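Long-range contacts in fimbrial subunit CupB6 (PDB 5CYL), which probably serves as the adhesive tip of a chaperone-usher pilus through which Pseudomonas aeruginosa attaches to surfaces during biofilm formation: residues A[153-158]-A[170-175]; A[61-66]-A[103-108]; A[239-244]-A[314-319]. One frame throughout, in Å; residues are numbered along the deposited sequence.

Contact 1: A[153-158]-A[170-175]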
loop_
_atom_site.group_PDB
_atom_site.type_symbol
_atom_site.label_atom_id
_atom_site.label_comp_id
_atom_site.label_asym_id
_atom_site.label_seq_id
_atom_site.Cartn_x
_atom_site.Cartn_y
_atom_site.Cartn_z
ATOM N N ASN A 153 -13.925 23.272 1.073
ATOM C CA ASN A 153 -14.302 24.641 0.694
ATOM C C ASN A 153 -13.247 25.674 1.041
ATOM O O ASN A 153 -12.849 25.805 2.193
ATOM C CB ASN A 153 -15.610 25.021 1.345
ATOM C CG ASN A 153 -16.649 23.926 1.230
ATOM O OD1 ASN A 153 -17.267 23.732 0.176
ATOM N ND2 ASN A 153 -16.864 23.229 2.312
ATOM N N LEU A 154 -12.780 26.372 0.022
ATOM C CA LEU A 154 -11.880 27.498 0.217
ATOM C C LEU A 154 -12.669 28.778 0.034
ATOM O O LEU A 154 -13.354 28.962 -0.964
ATOM C CB LEU A 154 -10.730 27.429 -0.789
ATOM C CG LEU A 154 -9.959 26.108 -0.792
ATOM C CD1 LEU A 154 -8.787 26.144 -1.762
ATOM C CD2 LEU A 154 -9.452 25.775 0.609
ATOM N N TRP A 155 -12.564 29.678 0.987
ATOM C CA TRP A 155 -13.266 30.961 0.891
ATOM C C TRP A 155 -12.308 32.135 0.774
ATOM O O TRP A 155 -11.525 32.383 1.694
ATOM C CB TRP A 155 -14.111 31.164 2.126
ATOM C CG TRP A 155 -15.106 30.069 2.361
ATOM C CD1 TRP A 155 -14.844 28.806 2.775
ATOM C CD2 TRP A 155 -16.526 30.159 2.215
ATOM N NE1 TRP A 155 -16.007 28.099 2.914
ATOM C CE2 TRP A 155 -17.059 28.906 2.571
ATOM C CE3 TRP A 155 -17.400 31.179 1.820
ATOM C CZ2 TRP A 155 -18.429 28.638 2.548
ATOM C CZ3 TRP A 155 -18.764 30.922 1.800
ATOM C CH2 TRP A 155 -19.270 29.656 2.155
ATOM N N ALA A 156 -12.365 32.882 -0.317
ATOM C CA ALA A 156 -11.745 34.238 -0.328
ATOM C C ALA A 156 -12.800 35.287 -0.043
ATOM O O ALA A 156 -13.705 35.457 -0.833
ATOM C CB ALA A 156 -11.088 34.532 -1.653
ATOM N N VAL A 157 -12.698 35.975 1.077
ATOM C CA VAL A 157 -13.749 36.917 1.509
ATOM C C VAL A 157 -13.193 38.310 1.822
ATOM O O VAL A 157 -12.253 38.450 2.634
ATOM C CB VAL A 157 -14.519 36.381 2.736
ATOM C CG1 VAL A 157 -15.605 37.354 3.195
ATOM C CG2 VAL A 157 -15.138 35.032 2.431
ATOM N N ASP A 158 -13.759 39.323 1.163
ATOM C CA ASP A 158 -13.352 40.707 1.404
ATOM C C ASP A 158 -13.964 41.188 2.713
ATOM O O ASP A 158 -15.163 40.997 2.944
ATOM C CB ASP A 158 -13.742 41.603 0.223
ATOM C CG ASP A 158 -13.455 43.090 0.487
ATOM O OD1 ASP A 158 -14.217 43.743 1.239
ATOM O OD2 ASP A 158 -12.463 43.619 -0.060
ATOM N N LEU A 170 -15.040 32.414 10.343
ATOM C CA LEU A 170 -14.968 33.521 9.383
ATOM C C LEU A 170 -16.369 33.889 9.026
ATOM O O LEU A 170 -17.060 33.097 8.388
ATOM C CB LEU A 170 -14.224 33.142 8.104
ATOM C CG LEU A 170 -14.390 34.123 6.968
ATOM C CD1 LEU A 170 -13.789 35.462 7.360
ATOM C CD2 LEU A 170 -13.691 33.619 5.715
ATOM N N ALA A 171 -16.798 35.073 9.463
ATOM C CA ALA A 171 -18.156 35.580 9.171
ATOM C C ALA A 171 -18.200 36.025 7.716
ATOM O O ALA A 171 -17.296 36.702 7.247
ATOM C CB ALA A 171 -18.522 36.713 10.083
ATOM N N VAL A 172 -19.215 35.595 6.976
ATOM C CA VAL A 172 -19.341 36.002 5.577
ATOM C C VAL A 172 -20.511 36.965 5.521
ATOM O O VAL A 172 -21.626 36.573 5.830
ATOM C CB VAL A 172 -19.567 34.838 4.586
ATOM C CG1 VAL A 172 -19.624 35.391 3.172
ATOM C CG2 VAL A 172 -18.448 33.813 4.677
ATOM N N PRO A 173 -20.267 38.226 5.132
ATOM C CA PRO A 173 -21.366 39.189 5.149
ATOM C C PRO A 173 -22.522 38.831 4.227
ATOM O O PRO A 173 -22.301 38.286 3.135
ATOM C CB PRO A 173 -20.695 40.482 4.678
ATOM C CG PRO A 173 -19.291 40.349 5.140
ATOM C CD PRO A 173 -18.970 38.896 4.923
ATOM N N ALA A 174 -23.725 39.141 4.712
ATOM C CA ALA A 174 -24.987 38.979 3.971
ATOM C C ALA A 174 -25.057 39.852 2.698
ATOM O O ALA A 174 -25.596 39.424 1.695
ATOM C CB ALA A 174 -26.171 39.273 4.882
ATOM N N ASP A 175 -24.465 41.043 2.754
ATOM C CA ASP A 175 -24.490 42.037 1.671
ATOM C C ASP A 175 -23.692 41.697 0.396
ATOM O O ASP A 175 -22.716 40.970 0.424
ATOM C CB ASP A 175 -24.004 43.390 2.195
ATOM C CG ASP A 175 -22.519 43.410 2.495
ATOM O OD1 ASP A 175 -21.721 43.171 1.583
ATOM O OD2 ASP A 175 -22.150 43.658 3.659
#
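W155 and V157, on one face of strand 151-160, pack against L170, V172 and P173 of the loop that follows the strand, an apolar strand-to-loop contact in the N-terminal half of the chain. No hydrogen bond joins the two segments, and the CA atoms of V157 and V172 remain 7.0 Å apart, so the contact is made mainly by side chains. V157 is the hub. With its CG1 anti to the backbone N (chi1 180°) and CG2 beside that N, its two methyls divide the work. CG2 meets L170 CD2 at 3.9 Å, the two side chains sliding past each other in opposite directions, and also approaches V172 CG2 at 4.2 Å. CG1 instead reaches P173, where V157 CG1 and the ring carbon CD stand tip to tip, 4.1 Å apart. V172 uses the same methyl twice: its CG2 also touches the six-membered ring of W155, lying 4.0 Å from CE3, with CZ3 nearly as near. The valine crosses the tryptophan at about a right angle, and the methyl approaches the ring obliquely. L170 is buried, whereas A171 turns its methyl away from the strand and is exposed. The other face of strand 151-160 looks into the protein, where L154 touches F12 and A156 touches both C10 and F12 of strand 6-22. Strand 151-160 thus lies between that sheet and the 170-175 loop, flanked by strands 56-65 and 185-189; L170 extends the apolar packing to V59 of the former.

Contact 2: A[61-66]-A[103-108]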
loop_
_atom_site.group_PDB
_atom_site.type_symbol
_atom_site.label_atom_id
_atom_site.label_comp_id
_atom_site.label_asym_id
_atom_site.label_seq_id
_atom_site.Cartn_x
_atom_site.Cartn_y
_atom_site.Cartn_z
ATOM N N GLY A 61 -10.373 31.693 4.070
ATOM C CA GLY A 61 -10.963 30.717 4.983
ATOM C C GLY A 61 -11.038 29.322 4.376
ATOM O O GLY A 61 -11.017 29.165 3.162
ATOM N N GLY A 62 -11.140 28.312 5.229
ATOM C CA GLY A 62 -11.364 26.936 4.775
ATOM C C GLY A 62 -12.233 26.162 5.724
ATOM O O GLY A 62 -12.296 26.449 6.901
ATOM N N ASN A 63 -12.949 25.186 5.203
ATOM C CA ASN A 63 -13.547 24.166 6.062
ATOM C C ASN A 63 -13.928 22.957 5.228
ATOM O O ASN A 63 -14.088 23.053 4.015
ATOM C CB ASN A 63 -14.767 24.706 6.777
ATOM C CG ASN A 63 -15.939 24.872 5.856
ATOM O OD1 ASN A 63 -15.802 25.162 4.677
ATOM N ND2 ASN A 63 -17.120 24.690 6.395
ATOM N N TRP A 64 -14.075 21.817 5.882
ATOM C CA TRP A 64 -14.501 20.586 5.233
ATOM C C TRP A 64 -15.963 20.434 5.572
ATOM O O TRP A 64 -16.355 20.484 6.750
ATOM C CB TRP A 64 -13.743 19.362 5.762
ATOM C CG TRP A 64 -12.406 19.134 5.177
ATOM C CD1 TRP A 64 -11.219 19.519 5.707
ATOM C CD2 TRP A 64 -12.087 18.446 3.963
ATOM N NE1 TRP A 64 -10.168 19.138 4.875
ATOM C CE2 TRP A 64 -10.685 18.457 3.816
ATOM C CE3 TRP A 64 -12.844 17.813 2.996
ATOM C CZ2 TRP A 64 -10.040 17.899 2.721
ATOM C CZ3 TRP A 64 -12.180 17.224 1.907
ATOM C CH2 TRP A 64 -10.803 17.286 1.788
ATOM N N SER A 65 -16.788 20.233 4.558
ATOM C CA SER A 65 -18.213 19.930 4.812
ATOM C C SER A 65 -18.561 18.574 4.230
ATOM O O SER A 65 -17.796 17.961 3.465
ATOM C CB SER A 65 -19.128 21.005 4.231
ATOM O OG SER A 65 -18.753 21.263 2.896
ATOM N N GLY A 66 -19.730 18.069 4.601
ATOM C CA GLY A 66 -20.196 16.780 4.078
ATOM C C GLY A 66 -19.811 15.621 4.957
ATOM O O GLY A 66 -20.086 14.465 4.648
ATOM N N ASN A 103 -18.964 23.182 10.411
ATOM C CA ASN A 103 -20.049 23.592 9.529
ATOM C C ASN A 103 -19.760 24.947 8.908
ATOM O O ASN A 103 -20.317 25.274 7.878
ATOM C CB ASN A 103 -21.387 23.587 10.259
ATOM C CG ASN A 103 -21.288 24.165 11.651
ATOM O OD1 ASN A 103 -20.370 23.827 12.394
ATOM N ND2 ASN A 103 -22.210 25.067 12.005
ATOM N N GLN A 104 -18.870 25.701 9.531
ATOM C CA GLN A 104 -18.590 27.064 9.123
ATOM C C GLN A 104 -17.159 27.196 8.737
ATOM O O GLN A 104 -16.315 26.561 9.367
ATOM C CB GLN A 104 -18.902 28.011 10.266
ATOM C CG GLN A 104 -20.336 28.468 10.254
ATOM C CD GLN A 104 -20.578 29.472 11.321
ATOM O OE1 GLN A 104 -20.811 30.633 11.037
ATOM N NE2 GLN A 104 -20.435 29.054 12.570
ATOM N N PRO A 105 -16.862 28.017 7.717
ATOM C CA PRO A 105 -15.440 28.219 7.444
ATOM C C PRO A 105 -14.702 28.961 8.561
ATOM O O PRO A 105 -15.310 29.662 9.396
ATOM C CB PRO A 105 -15.444 29.065 6.184
ATOM C CG PRO A 105 -16.727 29.824 6.260
ATOM C CD PRO A 105 -17.703 28.843 6.831
ATOM N N HIS A 106 -13.386 28.796 8.572
ATOM C CA HIS A 106 -12.515 29.407 9.597
ATOM C C HIS A 106 -11.491 30.303 8.952
ATOM O O HIS A 106 -11.047 30.035 7.828
ATOM C CB HIS A 106 -11.796 28.335 10.402
ATOM C CG HIS A 106 -12.621 27.750 11.505
ATOM N ND1 HIS A 106 -12.104 27.469 12.754
ATOM C CD2 HIS A 106 -13.934 27.426 11.561
ATOM C CE1 HIS A 106 -13.059 26.969 13.519
ATOM N NE2 HIS A 106 -14.180 26.945 12.825
ATOM N N ALA A 107 -11.118 31.365 9.644
ATOM C CA ALA A 107 -10.198 32.324 9.065
ATOM C C ALA A 107 -8.768 31.864 9.299
ATOM O O ALA A 107 -8.317 31.813 10.433
ATOM C CB ALA A 107 -10.446 33.693 9.660
ATOM N N LEU A 108 -8.076 31.542 8.210
ATOM C CA LEU A 108 -6.753 30.926 8.324
ATOM C C LEU A 108 -5.611 31.793 7.887
ATOM O O LEU A 108 -4.470 31.532 8.251
ATOM C CB LEU A 108 -6.692 29.600 7.576
ATOM C CG LEU A 108 -7.823 28.666 8.012
ATOM C CD1 LEU A 108 -7.902 27.481 7.062
ATOM C CD2 LEU A 108 -7.731 28.261 9.483
#
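G62 pairs with H106 through two backbone hydrogen bonds, the close-packed centre of a short antiparallel contact that opens toward N103 and Q104. G62 N donates to H106 O at 3.1 Å with an N-H...O angle of 147°, and H106 N returns the bond to G62 O over the same length. The neighbouring non-hydrogen-bonded pair, G61 with A107, brings the CA atoms to 4.5 Å, with G61 and G62 both lacking a side chain on this strand. The methyl L108 CD1 lies against the backbone of G62, 3.8 Å from its N. This pairing adds strand 106-112 as an outermost strand of a four-stranded antiparallel sheet, next to strand 56-65, whose other neighbour is strand 151-160. The short strand segments 61-65 and 106-108 run antiparallel but splayed, at 129° between their directions, and the bonded pairing stops at H106. Beyond it, N63 takes over with its side chain. Its CG sits between the backbone N and the carbonyl carbon (chi1 73°), and the group lies side by side with P105, pointing the same way; N63 CB is 3.6 Å from P105 CA. The amide ND2 passes the loop backbone, 3.4 Å from Q104 C, to hydrogen-bond D102 O, while OD1 accepts from N153 ND2. Both N63 and P105 are buried. On the solvent side, N103 and Q104 are exposed, their CB atoms set away from strand 56-65, and partly exposed H106 is tied by NE2 to D102 OD2.

Contact 3: A[239-244]-A[314-319]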
loop_
_atom_site.group_PDB
_atom_site.type_symbol
_atom_site.label_atom_id
_atom_site.label_comp_id
_atom_site.label_asym_id
_atom_site.label_seq_id
_atom_site.Cartn_x
_atom_site.Cartn_y
_atom_site.Cartn_z
ATOM N N ARG A 239 16.677 -33.510 4.300
ATOM C CA ARG A 239 17.596 -32.589 3.660
ATOM C C ARG A 239 16.962 -31.219 3.748
ATOM O O ARG A 239 15.812 -31.034 3.405
ATOM C CB ARG A 239 17.834 -32.989 2.205
ATOM C CG ARG A 239 18.458 -34.364 2.033
ATOM C CD ARG A 239 19.896 -34.370 2.518
ATOM N NE ARG A 239 20.502 -35.700 2.503
ATOM C CZ ARG A 239 20.753 -36.419 3.596
ATOM N NH1 ARG A 239 20.462 -35.934 4.799
ATOM N NH2 ARG A 239 21.319 -37.621 3.492
ATOM N N SER A 240 17.714 -30.226 4.208
ATOM C CA SER A 240 17.199 -28.842 4.354
ATOM C C SER A 240 17.520 -27.890 3.223
ATOM O O SER A 240 18.631 -27.833 2.753
ATOM C CB SER A 240 17.678 -28.232 5.652
ATOM O OG SER A 240 16.846 -28.697 6.709
ATOM N N PHE A 241 16.501 -27.166 2.783
ATOM C CA PHE A 241 16.638 -26.135 1.757
ATOM C C PHE A 241 15.687 -24.985 2.007
ATOM O O PHE A 241 14.731 -25.120 2.740
ATOM C CB PHE A 241 16.479 -26.716 0.352
ATOM C CG PHE A 241 15.138 -27.296 0.070
ATOM C CD1 PHE A 241 14.711 -28.443 0.703
ATOM C CD2 PHE A 241 14.313 -26.700 -0.871
ATOM C CE1 PHE A 241 13.457 -28.976 0.416
ATOM C CE2 PHE A 241 13.066 -27.224 -1.183
ATOM C CZ PHE A 241 12.636 -28.368 -0.537
ATOM N N ASP A 242 15.962 -23.843 1.401
ATOM C CA ASP A 242 15.129 -22.655 1.546
ATOM C C ASP A 242 14.747 -22.107 0.183
ATOM O O ASP A 242 15.584 -22.033 -0.714
ATOM C CB ASP A 242 15.907 -21.608 2.328
ATOM C CG ASP A 242 15.035 -20.547 2.885
ATOM O OD1 ASP A 242 14.588 -19.683 2.169
ATOM O OD2 ASP A 242 14.800 -20.526 4.065
ATOM N N ILE A 243 13.491 -21.715 0.029
ATOM C CA ILE A 243 13.054 -21.016 -1.186
ATOM C C ILE A 243 12.902 -19.574 -0.759
ATOM O O ILE A 243 12.142 -19.278 0.149
ATOM C CB ILE A 243 11.749 -21.557 -1.765
ATOM C CG1 ILE A 243 11.933 -23.009 -2.219
ATOM C CG2 ILE A 243 11.272 -20.686 -2.923
ATOM C CD1 ILE A 243 10.676 -23.608 -2.780
ATOM N N SER A 244 13.660 -18.685 -1.383
ATOM C CA SER A 244 13.671 -17.293 -0.970
ATOM C C SER A 244 13.444 -16.241 -2.077
ATOM O O SER A 244 13.698 -16.468 -3.245
ATOM C CB SER A 244 14.970 -17.033 -0.240
ATOM O OG SER A 244 15.007 -15.697 0.201
ATOM N N LEU A 314 10.648 -19.411 2.523
ATOM C CA LEU A 314 9.999 -20.547 3.148
ATOM C C LEU A 314 11.052 -21.597 3.488
ATOM O O LEU A 314 11.712 -22.127 2.590
ATOM C CB LEU A 314 8.933 -21.149 2.230
ATOM C CG LEU A 314 8.051 -22.216 2.867
ATOM C CD1 LEU A 314 7.263 -21.648 4.016
ATOM C CD2 LEU A 314 7.120 -22.825 1.830
ATOM N N PRO A 315 11.227 -21.892 4.772
ATOM C CA PRO A 315 12.159 -22.944 5.167
ATOM C C PRO A 315 11.573 -24.332 4.898
ATOM O O PRO A 315 10.413 -24.579 5.211
ATOM C CB PRO A 315 12.370 -22.706 6.656
ATOM C CG PRO A 315 11.157 -21.923 7.102
ATOM C CD PRO A 315 10.826 -21.053 5.908
ATOM N N LEU A 316 12.362 -25.218 4.306
ATOM C CA LEU A 316 11.874 -26.533 3.916
ATOM C C LEU A 316 12.874 -27.649 4.193
ATOM O O LEU A 316 14.079 -27.430 4.197
ATOM C CB LEU A 316 11.503 -26.546 2.433
ATOM C CG LEU A 316 10.371 -25.639 1.964
ATOM C CD1 LEU A 316 10.378 -25.482 0.454
ATOM C CD2 LEU A 316 9.017 -26.162 2.400
ATOM N N SER A 317 12.352 -28.846 4.419
ATOM C CA SER A 317 13.164 -30.054 4.523
ATOM C C SER A 317 12.490 -31.170 3.733
ATOM O O SER A 317 11.272 -31.242 3.657
ATOM C CB SER A 317 13.379 -30.460 5.985
ATOM O OG SER A 317 12.247 -31.129 6.487
ATOM N N ALA A 318 13.283 -32.040 3.140
ATOM C CA ALA A 318 12.751 -33.109 2.291
ATOM C C ALA A 318 13.360 -34.479 2.598
ATOM O O ALA A 318 14.501 -34.571 3.039
ATOM C CB ALA A 318 12.947 -32.758 0.831
ATOM N N ALA A 319 12.570 -35.521 2.376
ATOM C CA ALA A 319 13.032 -36.891 2.580
ATOM C C ALA A 319 12.234 -37.855 1.738
ATOM O O ALA A 319 11.153 -37.525 1.233
ATOM C CB ALA A 319 12.976 -37.295 4.040
#
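L316 lies against F241 and I243 across a fully paired stretch of two antiparallel strands, on the face they share with L314 and A318. Six backbone hydrogen bonds hold R239, F241 and I243 to A318, L316 and L314 respectively. From this backbone the L316 side chain starts with CB over one face of the F241 ring, a CH-pi contact 3.8 Å from the centroid and 18° off the ring normal; CB is also 3.5 Å from F241 O. CG carries the chain onward, anti to its own carbonyl carbon (chi1 -63°), to the methyl CD1. This ends between two side chains, 3.6 Å from F241 CE2 and 3.7 Å from I243 CD1. Beyond the two segments the leucine packs on V287 and I296. The pair belongs to the immunoglobulin-like beta-sandwich expected of a fimbrial domain, in which strand 311-322 pairs with 239-245 and also with 283-289 and 299-308. Strand 352-361, parallel to 215-225 and antiparallel to 332-343, occupies a position like that of a donor strand, probably completing the fold by donor-strand complementation. F241 CG stands between its backbone N and carbonyl carbon, and the ring reaches the partner strand. Its CE1 meets A318 CB obliquely at 3.8 Å, and R239 O lies at the ring edge, in plane. The reverse face is more polar: S240 OG comes 4.0 Å from S317 CB, and D242 OD2 sits 3.7 Å from P315 CA.

Contacts 1 and 2 are neighbours, their centres 10 Å apart, and share a four-stranded sheet in which strand 56-65 runs beside strand 151-160. W155 N is 2.7 Å from G61 O, a probable backbone hydrogen bond, and N153 ND2 is 2.8 Å from S65 OG. W155 NE1 packs against P105 CB and makes a weak hydrogen bond to N63 OD1, so one tryptophan serves both contacts. Contact 3 belongs to the other half of the elongated chain, across its centre: its centre is 69 Å from that of contact 1 and 60 Å from that of contact 2, and the nearest atoms of contacts 2 and 3 are about 42 Å apart.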